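Local coordinates for lantibiotic dehydratase (Microbispora corallina, PDB 5EHK), which probably dehydrates serine and threonine residues of the precursor peptide of the lantibiotic NAI-107, using glutamate delivered by glutamyl-tRNA, at residues 132-135 with 136-140; 715-718 with 719-723; 740-743 with 744-747. All coordinates share one frame; numbering follows the deposited sequence.

Contact 1 (132-135 with 136-140)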
# COMPACT_ATOMS: atom_id res chain seq x y z
N TYR A 132 -37.35 3.53 22.41
CA TYR A 132 -37.56 4.87 22.94
C TYR A 132 -37.77 4.91 24.47
O TYR A 132 -37.41 5.88 25.13
CB TYR A 132 -38.72 5.56 22.22
CG TYR A 132 -38.41 6.01 20.80
CD1 TYR A 132 -37.27 6.75 20.51
CD2 TYR A 132 -39.25 5.67 19.74
CE1 TYR A 132 -36.99 7.15 19.22
CE2 TYR A 132 -38.98 6.06 18.46
CZ TYR A 132 -37.85 6.81 18.20
OH TYR A 132 -37.58 7.19 16.91
N ASP A 133 -38.36 3.85 25.03
CA ASP A 133 -38.61 3.78 26.46
C ASP A 133 -37.26 3.62 27.15
O ASP A 133 -36.84 4.48 27.93
CB ASP A 133 -39.53 2.58 26.76
CG ASP A 133 -40.08 2.56 28.20
OD1 ASP A 133 -39.40 3.03 29.15
OD2 ASP A 133 -41.21 2.05 28.38
N ILE A 134 -36.58 2.53 26.82
CA ILE A 134 -35.25 2.23 27.31
C ILE A 134 -34.34 3.45 27.21
O ILE A 134 -33.60 3.75 28.14
CB ILE A 134 -34.62 1.09 26.50
CG1 ILE A 134 -35.42 -0.18 26.73
CG2 ILE A 134 -33.16 0.87 26.90
CD1 ILE A 134 -34.82 -1.40 26.11
N ARG A 135 -34.42 4.15 26.08
CA ARG A 135 -33.59 5.33 25.88
C ARG A 135 -33.88 6.36 26.93
O ARG A 135 -32.96 6.89 27.55
CB ARG A 135 -33.80 5.97 24.52
CG ARG A 135 -32.66 6.89 24.16
CD ARG A 135 -33.05 7.99 23.20
NE ARG A 135 -31.84 8.56 22.63
CZ ARG A 135 -31.31 8.19 21.47
NH1 ARG A 135 -31.92 7.27 20.72
NH2 ARG A 135 -30.19 8.76 21.05
N MET A 136 -35.16 6.65 27.11
CA MET A 136 -35.61 7.74 27.99
C MET A 136 -35.18 7.52 29.42
O MET A 136 -35.06 8.47 30.22
CB MET A 136 -37.13 7.88 27.93
CG MET A 136 -37.61 9.16 28.54
SD MET A 136 -39.32 9.55 28.14
CE MET A 136 -39.27 11.34 28.26
N ARG A 137 -34.91 6.26 29.74
CA ARG A 137 -34.62 5.90 31.11
C ARG A 137 -33.16 5.51 31.32
O ARG A 137 -32.69 5.38 32.45
CB ARG A 137 -35.67 4.88 31.60
CG ARG A 137 -37.09 5.53 31.69
CD ARG A 137 -38.28 4.56 31.77
NE ARG A 137 -38.18 3.67 32.94
CZ ARG A 137 -38.62 3.93 34.18
NH1 ARG A 137 -39.24 5.07 34.47
NH2 ARG A 137 -38.43 3.02 35.13
N THR A 138 -32.41 5.35 30.23
CA THR A 138 -31.02 4.91 30.34
C THR A 138 -29.98 5.60 29.47
O THR A 138 -28.81 5.58 29.84
CB THR A 138 -30.87 3.39 30.10
OG1 THR A 138 -31.48 3.05 28.84
CG2 THR A 138 -31.53 2.61 31.23
N ARG A 139 -30.36 6.18 28.34
CA ARG A 139 -29.37 6.78 27.42
C ARG A 139 -29.02 8.24 27.64
O ARG A 139 -29.78 9.13 27.25
CB ARG A 139 -29.75 6.62 25.94
CG ARG A 139 -28.71 7.23 24.99
CD ARG A 139 -27.92 6.20 24.25
NE ARG A 139 -28.31 6.17 22.85
CZ ARG A 139 -27.53 6.57 21.85
NH1 ARG A 139 -26.31 7.03 22.08
NH2 ARG A 139 -27.99 6.49 20.60
N PRO A 140 -27.81 8.49 28.16
CA PRO A 140 -27.39 9.85 28.49
C PRO A 140 -27.22 10.77 27.28
O PRO A 140 -27.23 11.98 27.48
CB PRO A 140 -26.04 9.65 29.19
CG PRO A 140 -25.56 8.32 28.70
CD PRO A 140 -26.78 7.48 28.44
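Arg-135 and Arg-139 run across each other one turn apart near the C-terminal end of helix 119-138. Their aliphatic roots touch first, with Arg-135 CG 3.4 Å from Arg-139 CB. Farther out the two guanidinium groups overlap partly: Arg-139 NE lies over one face of the Arg-135 group, displaced toward its rim, and the planes differ by 35°. Arg-135 reaches this position with an extended chain, whereas Arg-139 bends at chi2 and chi3 (both 108°) to bring its head back over its neighbour. The NH2 atoms of Arg-135 and Arg-139 are 3.2 Å apart, two donors that cannot bond each other.

Beneath them, i to i+3 and i to i+4 backbone bonds converge on Arg-135 O, from Thr-138 N at 3.1 Å and from Arg-139 N at 2.8 Å, marking the C-terminal turn of the helix. On another flank Asp-133 and Arg-137 lie side by side with their flat groups almost perpendicular. Asp-133 OD1 is 4.0 Å from Arg-137 NE, beyond salt-bridge range, and meets the arginine mainly at CD.

Around this shell, Tyr-132 meets the ring of Phe-146, Arg-135 packs on Phe-143 and Phe-146, and Ile-134 presses on Leu-736 and Leu-738, joining the turn to strand 735-739. Arg-139 NH1 makes a weak hydrogen bond to Thr-141 OG1 and also approaches Arg-735 NH1. Three arginines therefore concentrate positive charge at this helix end, an arrangement that would probably favour well-hydrated surroundings or a nearby counter-charge.

Contact 2 (715-718 with 719-723); sequences DRWR and AEWNV
The chain between Arg-718 and Val-723 closes with a backbone bond from Val-723 N to Arg-718 O of 2.9 Å, lying in the carbonyl plane, while Asn-722 turns through a positive phi of 66°. This 6→1 bond and the positive phi are the marks of a Schellman-type turn at the C-terminal end of helix 707-721, and an apolar side chain follows directly. Before it, the helical bonds are regular from Ala-719 N to Asp-715 O (2.9 Å) and from Glu-720 N to Arg-716 O, but the one from Trp-721 N to Trp-717 O is weak.

The reversal carries Val-723 back over the indole of Trp-717. CG2 of Val-723 stands 3.7 Å from the centroid of the Trp-717 six-membered ring and only 13° off the ring normal, a CH-pi contact over the face. CG1 of Val-723 touches the same ring at CH2 and CZ3, so both branches of the valine rest on it. The indole is presented to them by a first torsion that sets CG of Trp-717 anti to the backbone N (chi1 174°). The five-membered end of that indole meets Trp-721, whose ring receives Trp-717 CD1 at its edge; the two five-membered rings are 5.2 Å apart at their centroids and neither stacked nor T-shaped.

Trp-692 of strand 685-693 packs on Trp-717 and Val-723, and its NE1 bonds to Trp-721 O. Glu-720 and Trp-721 also pack on Lys-468 of the second subunit, placing the turn at the dimer contact. Seen from Val-723 CB, Arg-718 comes in roughly at right angles to the Trp-717 ring and packs its aliphatic part on the valine, Arg-718 CG lying 3.8 Å from Val-723 CB.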
# COMPACT_ATOMS: atom_id res chain seq x y z
N ASP A 715 -28.60 -18.16 26.41
CA ASP A 715 -28.20 -18.73 27.69
C ASP A 715 -26.92 -19.52 27.52
O ASP A 715 -26.05 -19.54 28.41
CB ASP A 715 -29.30 -19.69 28.17
CG ASP A 715 -30.51 -18.96 28.71
OD1 ASP A 715 -30.36 -17.88 29.34
OD2 ASP A 715 -31.64 -19.46 28.49
N ARG A 716 -26.81 -20.19 26.37
CA ARG A 716 -25.61 -20.93 26.01
C ARG A 716 -24.43 -19.97 25.88
O ARG A 716 -23.39 -20.17 26.50
CB ARG A 716 -25.85 -21.76 24.74
CG ARG A 716 -24.77 -22.77 24.37
CD ARG A 716 -25.35 -23.93 23.56
NE ARG A 716 -26.05 -23.51 22.34
CZ ARG A 716 -27.37 -23.57 22.17
NH1 ARG A 716 -28.16 -24.04 23.12
NH2 ARG A 716 -27.91 -23.16 21.03
N TRP A 717 -24.61 -18.92 25.07
CA TRP A 717 -23.63 -17.85 24.93
C TRP A 717 -23.36 -17.15 26.26
O TRP A 717 -22.21 -16.90 26.61
CB TRP A 717 -24.08 -16.82 23.90
CG TRP A 717 -23.17 -15.59 23.80
CD1 TRP A 717 -21.94 -15.52 23.21
CD2 TRP A 717 -23.46 -14.26 24.28
NE1 TRP A 717 -21.44 -14.24 23.31
CE2 TRP A 717 -22.35 -13.45 23.95
CE3 TRP A 717 -24.55 -13.69 24.95
CZ2 TRP A 717 -22.30 -12.10 24.27
CZ3 TRP A 717 -24.49 -12.35 25.27
CH2 TRP A 717 -23.38 -11.56 24.93
N ARG A 718 -24.42 -16.81 26.97
CA ARG A 718 -24.30 -16.10 28.23
C ARG A 718 -23.45 -16.86 29.24
O ARG A 718 -22.62 -16.28 29.93
CB ARG A 718 -25.68 -15.80 28.81
CG ARG A 718 -25.84 -14.36 29.25
CD ARG A 718 -27.30 -13.93 29.34
NE ARG A 718 -28.00 -14.47 30.50
CZ ARG A 718 -27.69 -14.18 31.76
NH1 ARG A 718 -26.67 -13.38 32.03
NH2 ARG A 718 -28.39 -14.71 32.76
N ALA A 719 -23.64 -18.17 29.32
CA ALA A 719 -22.92 -18.97 30.30
C ALA A 719 -21.53 -19.40 29.81
O ALA A 719 -20.65 -19.71 30.60
CB ALA A 719 -23.75 -20.18 30.69
N GLU A 720 -21.32 -19.38 28.49
CA GLU A 720 -20.06 -19.82 27.91
C GLU A 720 -18.92 -18.80 28.05
O GLU A 720 -17.73 -19.17 28.00
CB GLU A 720 -20.25 -20.13 26.43
CG GLU A 720 -19.00 -20.65 25.74
CD GLU A 720 -19.20 -20.76 24.25
OE1 GLU A 720 -20.37 -20.62 23.83
OE2 GLU A 720 -18.19 -20.93 23.51
N TRP A 721 -19.27 -17.52 28.21
CA TRP A 721 -18.24 -16.48 28.27
C TRP A 721 -18.41 -15.66 29.55
O TRP A 721 -17.64 -14.72 29.80
CB TRP A 721 -18.31 -15.57 27.04
CG TRP A 721 -18.13 -16.31 25.76
CD1 TRP A 721 -19.08 -16.60 24.84
CD2 TRP A 721 -16.92 -16.89 25.27
NE1 TRP A 721 -18.54 -17.30 23.79
CE2 TRP A 721 -17.21 -17.50 24.05
CE3 TRP A 721 -15.61 -16.94 25.76
CZ2 TRP A 721 -16.25 -18.16 23.30
CZ3 TRP A 721 -14.66 -17.60 25.02
CH2 TRP A 721 -14.98 -18.20 23.80
N ASN A 722 -19.38 -16.06 30.36
CA ASN A 722 -19.69 -15.41 31.63
C ASN A 722 -20.21 -13.98 31.44
O ASN A 722 -19.78 -13.04 32.11
CB ASN A 722 -18.47 -15.43 32.57
CG ASN A 722 -18.83 -15.08 34.01
OD1 ASN A 722 -19.97 -15.30 34.48
ND2 ASN A 722 -17.88 -14.49 34.71
N VAL A 723 -21.18 -13.84 30.55
CA VAL A 723 -21.82 -12.57 30.28
C VAL A 723 -22.83 -12.29 31.37
O VAL A 723 -23.69 -13.12 31.66
CB VAL A 723 -22.53 -12.59 28.90
CG1 VAL A 723 -23.26 -11.29 28.61
CG2 VAL A 723 -21.55 -12.94 27.81

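Contact 3 (740-743 with 744-747)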
# COMPACT_ATOMS: atom_id res chain seq x y z
N LEU A 740 -31.00 -8.81 30.26
CA LEU A 740 -31.15 -10.06 29.52
C LEU A 740 -32.01 -11.10 30.24
O LEU A 740 -32.18 -12.22 29.74
CB LEU A 740 -29.80 -10.67 29.14
CG LEU A 740 -28.96 -9.88 28.14
CD1 LEU A 740 -27.82 -10.73 27.58
CD2 LEU A 740 -29.83 -9.29 27.05
N ASP A 741 -32.55 -10.72 31.39
CA ASP A 741 -33.51 -11.55 32.10
C ASP A 741 -34.88 -11.23 31.52
O ASP A 741 -35.73 -12.10 31.34
CB ASP A 741 -33.48 -11.24 33.61
CG ASP A 741 -33.70 -12.48 34.50
OD1 ASP A 741 -34.47 -13.40 34.12
OD2 ASP A 741 -33.08 -12.53 35.60
N ASP A 742 -35.07 -9.95 31.22
CA ASP A 742 -36.29 -9.47 30.59
C ASP A 742 -36.57 -10.13 29.23
O ASP A 742 -35.68 -10.25 28.39
CB ASP A 742 -36.22 -7.96 30.45
CG ASP A 742 -37.55 -7.35 30.09
OD1 ASP A 742 -38.25 -7.90 29.22
OD2 ASP A 742 -37.90 -6.33 30.69
N ALA A 743 -37.81 -10.56 29.03
CA ALA A 743 -38.19 -11.25 27.80
C ALA A 743 -38.29 -10.30 26.61
O ALA A 743 -37.90 -10.65 25.49
CB ALA A 743 -39.51 -12.03 27.99
N TRP A 744 -38.80 -9.09 26.84
CA TRP A 744 -38.80 -8.05 25.81
C TRP A 744 -37.39 -7.61 25.38
O TRP A 744 -37.12 -7.47 24.19
CB TRP A 744 -39.58 -6.81 26.25
CG TRP A 744 -41.07 -6.83 26.08
CD1 TRP A 744 -42.00 -6.64 27.05
CD2 TRP A 744 -41.79 -7.03 24.86
NE1 TRP A 744 -43.26 -6.69 26.51
CE2 TRP A 744 -43.16 -6.94 25.17
CE3 TRP A 744 -41.42 -7.27 23.53
CZ2 TRP A 744 -44.16 -7.09 24.21
CZ3 TRP A 744 -42.40 -7.41 22.58
CH2 TRP A 744 -43.77 -7.32 22.92
N HIS A 745 -36.51 -7.38 26.36
CA HIS A 745 -35.13 -7.01 26.05
C HIS A 745 -34.43 -8.14 25.29
O HIS A 745 -33.56 -7.88 24.45
CB HIS A 745 -34.35 -6.63 27.31
CG HIS A 745 -34.83 -5.37 27.97
ND1 HIS A 745 -34.09 -4.70 28.92
CD2 HIS A 745 -36.00 -4.69 27.85
CE1 HIS A 745 -34.77 -3.64 29.33
NE2 HIS A 745 -35.93 -3.61 28.70
N ARG A 746 -34.79 -9.39 25.58
CA ARG A 746 -34.17 -10.52 24.90
C ARG A 746 -34.55 -10.62 23.41
O ARG A 746 -33.80 -11.19 22.62
CB ARG A 746 -34.50 -11.84 25.62
CG ARG A 746 -33.48 -12.23 26.67
CD ARG A 746 -33.85 -13.55 27.31
NE ARG A 746 -35.16 -13.46 27.93
CZ ARG A 746 -35.80 -14.49 28.48
NH1 ARG A 746 -35.24 -15.69 28.47
NH2 ARG A 746 -37.00 -14.32 29.04
N VAL A 747 -35.70 -10.08 23.04
CA VAL A 747 -36.10 -10.09 21.63
C VAL A 747 -35.60 -8.83 20.97
O VAL A 747 -35.37 -8.80 19.77
CB VAL A 747 -37.63 -10.22 21.42
CG1 VAL A 747 -38.23 -11.22 22.41
CG2 VAL A 747 -38.31 -8.86 21.53
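Asp-742 stacks its carboxylate, offset toward the rim, on the imidazole of His-745, the two planes only 2° from parallel. OD2 of Asp-742 sits 3.8 Å from His-745 CD2, and Asp-742 CB hangs over the same ring in a CH-pi contact, 4.2 Å from its centroid. With CG anti to its backbone N (chi1 -167°), Asp-742 folds over the first turn; it is the N-cap residue of helix 743-755, and its OD1 makes the capping bonds. Asp-742 OD1 accepts from Trp-744 N at 2.7 Å and from His-745 N at 3.4 Å; both bonds are weak by their geometry, and supply an acceptor for two first-turn amides, which have no preceding helical carbonyl. One carboxylate thus divides its work, OD1 capping the backbone and OD2 facing the ring.

Arg-746 grips the carbonyl of the same residue. Asp-742 O accepts the backbone N of Arg-746 at 3.1 Å and its side-chain NE at 3.3 Å, the two donors arriving from opposite faces of the carbonyl plane. A bend at chi3 (-59°) turns the arginine back on its own turn; Arg-746 CD then lies 3.2 Å from Leu-740 O, and Asp-741 O lies over one face of the guanidinium, at too poor an angle for a bond. The far end of the group is committed to another partner, since Arg-746 NH1 forms a salt bridge with Asp-711 of helix 707-721.

The rotation of the His-745 ring is fixed by ND1, which accepts from the backbone N of Asp-739 in strand 735-739. The connection from that strand into helix 743-755 is thereby pinned, with Arg-746 packing on Leu-714 of helix 707-721, and Trp-744 and Val-747 resting on Leu-130 and Leu-127 of helix 119-138.

Helix 743-755 joins the three sites: it starts in contact 3 and lies between the helices that end in contacts 1 and 2. Contact 3 touches both others, through His-745 NE2 to Ile-134 CD1 at 3.6 Å and Leu-740 CD1 to Arg-718 CD at 3.7 Å, whereas contacts 1 and 2 stay about 15 Å apart at their nearest atoms. Contact 3 is a surface site of polar capping; contacts 1 and 2 are partly buried. Of these two helix ends, one gathers arginines and the other closes on aromatic and aliphatic packing. Contact 2 alone among them reaches the second subunit.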